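Local coordinates for ORF14 (Streptomyces clavuligerus, PDB 2WPX), which binds acetyl-CoA and is probably an acyltransferase of the tandem GNAT type, from the clavulanic acid biosynthesis pathway, at residues A240-V254 / Q266-L280. Residues are numbered along the deposited sequence; the frame is centred on the assembly and turned at random.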
loop_
_atom_site.group_PDB
_atom_site.type_symbol
_atom_site.label_atom_id
_atom_site.label_comp_id
_atom_site.label_asym_id
_atom_site.label_seq_id
_atom_site.Cartn_x
_atom_site.Cartn_y
_atom_site.Cartn_z
ATOM N N ALA A 240 0.892 -22.635 2.856
ATOM C CA ALA A 240 0.852 -23.852 3.631
ATOM C C ALA A 240 -0.271 -24.696 3.088
ATOM O O ALA A 240 -1.399 -24.213 2.965
ATOM C CB ALA A 240 0.628 -23.559 5.082
ATOM N N VAL A 241 0.038 -25.944 2.748
ATOM C CA VAL A 241 -1.007 -26.821 2.240
ATOM C C VAL A 241 -1.390 -27.846 3.268
ATOM O O VAL A 241 -0.522 -28.423 3.891
ATOM C CB VAL A 241 -0.621 -27.539 0.914
ATOM C CG1 VAL A 241 -1.735 -28.516 0.523
ATOM C CG2 VAL A 241 -0.405 -26.515 -0.213
ATOM N N HIS A 242 -2.681 -28.086 3.434
ATOM C CA HIS A 242 -3.150 -29.182 4.284
ATOM C C HIS A 242 -3.265 -30.489 3.503
ATOM O O HIS A 242 -4.219 -30.677 2.741
ATOM C CB HIS A 242 -4.453 -28.808 4.997
ATOM C CG HIS A 242 -4.955 -29.860 5.958
ATOM N ND1 HIS A 242 -6.104 -30.599 5.730
ATOM C CD2 HIS A 242 -4.472 -30.282 7.162
ATOM C CE1 HIS A 242 -6.304 -31.427 6.751
ATOM N NE2 HIS A 242 -5.316 -31.273 7.615
ATOM N N ASP A 243 -2.312 -31.421 3.714
ATOM C CA ASP A 243 -2.215 -32.613 2.840
ATOM C C ASP A 243 -3.521 -33.413 2.723
ATOM O O ASP A 243 -3.879 -33.876 1.637
ATOM C CB ASP A 243 -1.054 -33.552 3.208
ATOM C CG ASP A 243 0.310 -32.809 3.399
ATOM O OD1 ASP A 243 1.134 -33.341 4.182
ATOM O OD2 ASP A 243 0.593 -31.748 2.786
ATOM N N ALA A 244 -4.232 -33.599 3.821
ATOM C CA ALA A 244 -5.341 -34.537 3.754
ATOM C C ALA A 244 -6.459 -34.043 2.833
ATOM O O ALA A 244 -7.163 -34.859 2.252
ATOM C CB ALA A 244 -5.909 -34.861 5.182
ATOM N N THR A 245 -6.619 -32.720 2.723
ATOM C CA THR A 245 -7.712 -32.137 1.973
ATOM C C THR A 245 -7.216 -31.332 0.763
ATOM O O THR A 245 -8.009 -30.862 -0.054
ATOM C CB THR A 245 -8.540 -31.181 2.864
ATOM O OG1 THR A 245 -7.696 -30.114 3.325
ATOM C CG2 THR A 245 -9.203 -31.930 4.033
ATOM N N GLY A 246 -5.901 -31.150 0.668
ATOM C CA GLY A 246 -5.276 -30.155 -0.273
ATOM C C GLY A 246 -5.708 -28.681 -0.244
ATOM O O GLY A 246 -5.391 -27.910 -1.129
ATOM N N ALA A 247 -6.480 -28.267 0.732
ATOM C CA ALA A 247 -6.803 -26.866 0.805
ATOM C C ALA A 247 -5.526 -26.115 1.156
ATOM O O ALA A 247 -4.672 -26.587 1.951
ATOM C CB ALA A 247 -7.882 -26.614 1.901
ATOM N N LEU A 248 -5.436 -24.919 0.593
ATOM C CA LEU A 248 -4.432 -23.944 0.972
ATOM C C LEU A 248 -4.813 -23.346 2.301
ATOM O O LEU A 248 -5.705 -22.539 2.384
ATOM C CB LEU A 248 -4.288 -22.869 -0.086
ATOM C CG LEU A 248 -3.245 -21.810 0.186
ATOM C CD1 LEU A 248 -1.939 -22.407 -0.113
ATOM C CD2 LEU A 248 -3.565 -20.696 -0.805
ATOM N N ALA A 249 -4.114 -23.789 3.341
ATOM C CA ALA A 249 -4.440 -23.484 4.710
ATOM C C ALA A 249 -3.952 -22.072 5.063
ATOM O O ALA A 249 -4.419 -21.439 6.032
ATOM C CB ALA A 249 -3.807 -24.556 5.618
ATOM N N GLY A 250 -3.016 -21.560 4.272
ATOM C CA GLY A 250 -2.446 -20.262 4.550
ATOM C C GLY A 250 -1.457 -19.791 3.509
ATOM O O GLY A 250 -0.867 -20.599 2.750
ATOM N N TYR A 251 -1.257 -18.473 3.488
ATOM C CA TYR A 251 -0.185 -17.947 2.717
ATOM C C TYR A 251 0.153 -16.501 3.029
ATOM O O TYR A 251 -0.532 -15.832 3.790
ATOM C CB TYR A 251 -0.487 -18.157 1.250
ATOM C CG TYR A 251 -0.961 -16.948 0.567
ATOM C CD1 TYR A 251 -2.081 -16.292 0.992
ATOM C CD2 TYR A 251 -0.290 -16.467 -0.529
ATOM C CE1 TYR A 251 -2.502 -15.147 0.348
ATOM C CE2 TYR A 251 -0.712 -15.360 -1.184
ATOM C CZ TYR A 251 -1.804 -14.695 -0.731
ATOM O OH TYR A 251 -2.202 -13.577 -1.412
ATOM N N THR A 252 1.215 -16.027 2.420
ATOM C CA THR A 252 1.776 -14.770 2.770
ATOM C C THR A 252 2.673 -14.300 1.624
ATOM O O THR A 252 3.057 -15.094 0.779
ATOM C CB THR A 252 2.588 -14.902 4.088
ATOM O OG1 THR A 252 3.001 -13.609 4.519
ATOM C CG2 THR A 252 3.817 -15.751 3.892
ATOM N N SER A 253 3.001 -13.016 1.586
ATOM C CA SER A 253 3.850 -12.460 0.521
ATOM C C SER A 253 4.682 -11.252 0.967
ATOM O O SER A 253 4.253 -10.474 1.828
ATOM C CB SER A 253 2.975 -11.986 -0.638
ATOM O OG SER A 253 2.003 -11.120 -0.104
ATOM N N VAL A 254 5.857 -11.126 0.343
ATOM C CA VAL A 254 6.658 -9.919 0.311
ATOM C C VAL A 254 6.744 -9.367 -1.161
ATOM O O VAL A 254 6.822 -10.125 -2.172
ATOM C CB VAL A 254 8.075 -10.133 0.924
ATOM C CG1 VAL A 254 8.924 -8.886 0.808
ATOM C CG2 VAL A 254 7.964 -10.484 2.422
ATOM N N GLN A 266 6.115 -6.297 3.429
ATOM C CA GLN A 266 5.435 -7.536 3.808
ATOM C C GLN A 266 3.992 -7.332 3.626
ATOM O O GLN A 266 3.425 -6.408 4.190
ATOM C CB GLN A 266 5.702 -7.908 5.267
ATOM C CG GLN A 266 5.048 -9.236 5.712
ATOM C CD GLN A 266 5.403 -9.605 7.151
ATOM O OE1 GLN A 266 6.392 -10.311 7.379
ATOM N NE2 GLN A 266 4.608 -9.112 8.137
ATOM N N GLY A 267 3.369 -8.187 2.824
ATOM C CA GLY A 267 1.929 -8.046 2.567
ATOM C C GLY A 267 1.101 -8.917 3.511
ATOM O O GLY A 267 1.601 -9.440 4.507
ATOM N N MET A 268 -0.167 -9.103 3.201
ATOM C CA MET A 268 -1.007 -9.856 4.115
ATOM C C MET A 268 -0.617 -11.338 4.329
ATOM O O MET A 268 -0.158 -12.028 3.422
ATOM C CB MET A 268 -2.494 -9.685 3.772
ATOM C CG MET A 268 -2.813 -9.809 2.259
ATOM S SD MET A 268 -4.597 -9.589 1.915
ATOM C CE MET A 268 -4.648 -7.867 1.354
ATOM N N THR A 269 -0.759 -11.792 5.565
ATOM C CA THR A 269 -0.690 -13.198 5.855
ATOM C C THR A 269 -2.088 -13.580 6.199
ATOM O O THR A 269 -2.658 -13.003 7.114
ATOM C CB THR A 269 0.222 -13.442 7.066
ATOM O OG1 THR A 269 1.497 -12.812 6.813
ATOM C CG2 THR A 269 0.436 -14.944 7.333
ATOM N N VAL A 270 -2.667 -14.505 5.445
ATOM C CA VAL A 270 -4.013 -14.952 5.734
ATOM C C VAL A 270 -4.027 -16.447 6.064
ATOM O O VAL A 270 -3.441 -17.239 5.365
ATOM C CB VAL A 270 -4.917 -14.679 4.564
ATOM C CG1 VAL A 270 -6.321 -14.952 4.942
ATOM C CG2 VAL A 270 -4.808 -13.225 4.167
ATOM N N VAL A 271 -4.701 -16.832 7.137
ATOM C CA VAL A 271 -4.790 -18.229 7.506
ATOM C C VAL A 271 -6.238 -18.658 7.363
ATOM O O VAL A 271 -7.108 -18.044 7.931
ATOM C CB VAL A 271 -4.245 -18.493 8.957
ATOM C CG1 VAL A 271 -4.371 -19.950 9.329
ATOM C CG2 VAL A 271 -2.776 -18.048 9.086
ATOM N N HIS A 272 -6.492 -19.720 6.599
ATOM C CA HIS A 272 -7.826 -20.295 6.450
ATOM C C HIS A 272 -8.494 -20.585 7.807
ATOM O O HIS A 272 -7.864 -21.157 8.700
ATOM C CB HIS A 272 -7.712 -21.584 5.627
ATOM C CG HIS A 272 -8.999 -22.337 5.461
ATOM N ND1 HIS A 272 -9.394 -22.866 4.247
ATOM C CD2 HIS A 272 -9.956 -22.689 6.353
ATOM C CE1 HIS A 272 -10.539 -23.502 4.398
ATOM N NE2 HIS A 272 -10.904 -23.404 5.668
ATOM N N ARG A 273 -9.779 -20.217 7.922
ATOM C CA ARG A 273 -10.554 -20.331 9.159
ATOM C C ARG A 273 -10.557 -21.744 9.784
ATOM O O ARG A 273 -10.537 -21.853 11.013
ATOM C CB ARG A 273 -12.014 -19.804 9.005
ATOM C CG ARG A 273 -12.938 -20.709 8.156
ATOM C CD ARG A 273 -14.416 -20.341 8.288
ATOM N NE ARG A 273 -15.171 -20.887 7.158
ATOM C CZ ARG A 273 -16.496 -21.017 7.097
ATOM N NH1 ARG A 273 -17.264 -20.652 8.114
ATOM N NH2 ARG A 273 -17.066 -21.535 6.007
ATOM N N GLU A 274 -10.604 -22.803 8.970
ATOM C CA GLU A 274 -10.475 -24.187 9.499
ATOM C C GLU A 274 -9.037 -24.602 9.855
ATOM O O GLU A 274 -8.798 -25.759 10.163
ATOM C CB GLU A 274 -11.061 -25.231 8.527
ATOM C CG GLU A 274 -12.376 -24.837 7.883
ATOM C CD GLU A 274 -12.925 -25.946 7.048
ATOM O OE1 GLU A 274 -13.143 -25.743 5.859
ATOM O OE2 GLU A 274 -13.117 -27.059 7.568
ATOM N N HIS A 275 -8.079 -23.681 9.795
ATOM C CA HIS A 275 -6.714 -24.041 10.129
ATOM C C HIS A 275 -6.032 -23.092 11.111
ATOM O O HIS A 275 -4.808 -22.914 11.077
ATOM C CB HIS A 275 -5.906 -24.231 8.849
ATOM C CG HIS A 275 -6.474 -25.302 7.971
ATOM N ND1 HIS A 275 -6.101 -26.626 8.074
ATOM C CD2 HIS A 275 -7.428 -25.255 7.013
ATOM C CE1 HIS A 275 -6.797 -27.349 7.211
ATOM N NE2 HIS A 275 -7.605 -26.539 6.546
ATOM N N ARG A 276 -6.840 -22.482 11.972
ATOM C CA ARG A 276 -6.292 -21.627 12.994
ATOM C C ARG A 276 -5.759 -22.630 14.013
ATOM O O ARG A 276 -6.078 -23.836 13.933
ATOM C CB ARG A 276 -7.387 -20.765 13.660
ATOM C CG ARG A 276 -8.203 -19.796 12.741
ATOM C CD ARG A 276 -7.284 -18.842 11.924
ATOM N NE ARG A 276 -6.409 -18.019 12.776
ATOM C CZ ARG A 276 -6.754 -16.823 13.237
ATOM N NH1 ARG A 276 -7.939 -16.323 12.926
ATOM N NH2 ARG A 276 -5.931 -16.129 14.001
ATOM N N GLY A 277 -4.944 -22.136 14.938
ATOM C CA GLY A 277 -4.535 -22.912 16.090
ATOM C C GLY A 277 -3.311 -23.768 15.883
ATOM O O GLY A 277 -2.931 -24.514 16.763
ATOM N N HIS A 278 -2.691 -23.652 14.718
ATOM C CA HIS A 278 -1.451 -24.377 14.433
ATOM C C HIS A 278 -0.257 -23.447 14.243
ATOM O O HIS A 278 0.804 -23.873 13.773
ATOM C CB HIS A 278 -1.633 -25.218 13.181
ATOM C CG HIS A 278 -2.773 -26.188 13.277
ATOM N ND1 HIS A 278 -4.069 -25.858 12.942
ATOM C CD2 HIS A 278 -2.815 -27.464 13.730
ATOM C CE1 HIS A 278 -4.862 -26.886 13.193
ATOM N NE2 HIS A 278 -4.121 -27.872 13.661
ATOM N N ALA A 279 -0.415 -22.166 14.574
ATOM C CA ALA A 279 0.719 -21.231 14.383
ATOM C C ALA A 279 1.214 -21.117 12.928
ATOM O O ALA A 279 2.394 -20.880 12.679
ATOM C CB ALA A 279 1.880 -21.599 15.286
ATOM N N LEU A 280 0.308 -21.262 11.977
ATOM C CA LEU A 280 0.600 -21.036 10.561
ATOM C C LEU A 280 1.113 -19.621 10.255
ATOM O O LEU A 280 2.039 -19.442 9.482
ATOM C CB LEU A 280 -0.656 -21.317 9.749
ATOM C CG LEU A 280 -0.788 -22.742 9.238
ATOM C CD1 LEU A 280 0.157 -23.705 9.917
ATOM C CD2 LEU A 280 -2.205 -23.237 9.203
HETATM O O HOH W 1 -9.255 -27.955 4.947
#
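The methyl CB of Ala-249 sits over one face of the His-275 ring, 3.9 Å from its centroid, and also meets CD2 of Leu-280. CE1 of His-275 lies over a face of the His-242 ring, 3.4 Å from its CG, with the planes inclined at 53°. Beyond the histidines, Tyr-251 and Val-270 exchange two backbone hydrogen bonds, while Ala-249 O receives His-272 N at 2.8 Å from above its carbonyl plane. Thr-252 and Thr-269 run alongside each other on the same face of the hairpin; with OG1 of Thr-252 anti to its own N (chi1 -173°) and OG1 of Thr-269 anti to its carbonyl carbon (chi1 -54°), the hydroxyls hydrogen-bond at 2.9 Å. Strands 247-256 and 263-271 thus form an antiparallel hairpin of the C-terminal GNAT domain, and the chain leaves it through the loop 272-279 for helix 280-295. A classic beta bulge in strand 247-256 sets Ala-249 and Gly-250 together opposite Ala-240 of strand 234-242. A water joins His-275 NE2 (2.7 Å) to Thr-245 OG1, which in turn bonds His-242 ND1; ND1 of His-275 is hydrogen-bonded to Tyr-180 OH, so partners at both nitrogens help fix the ring's rotation. Lys-285 NZ, from helix 280-295, is hydrogen-bonded to Thr-269 OG1.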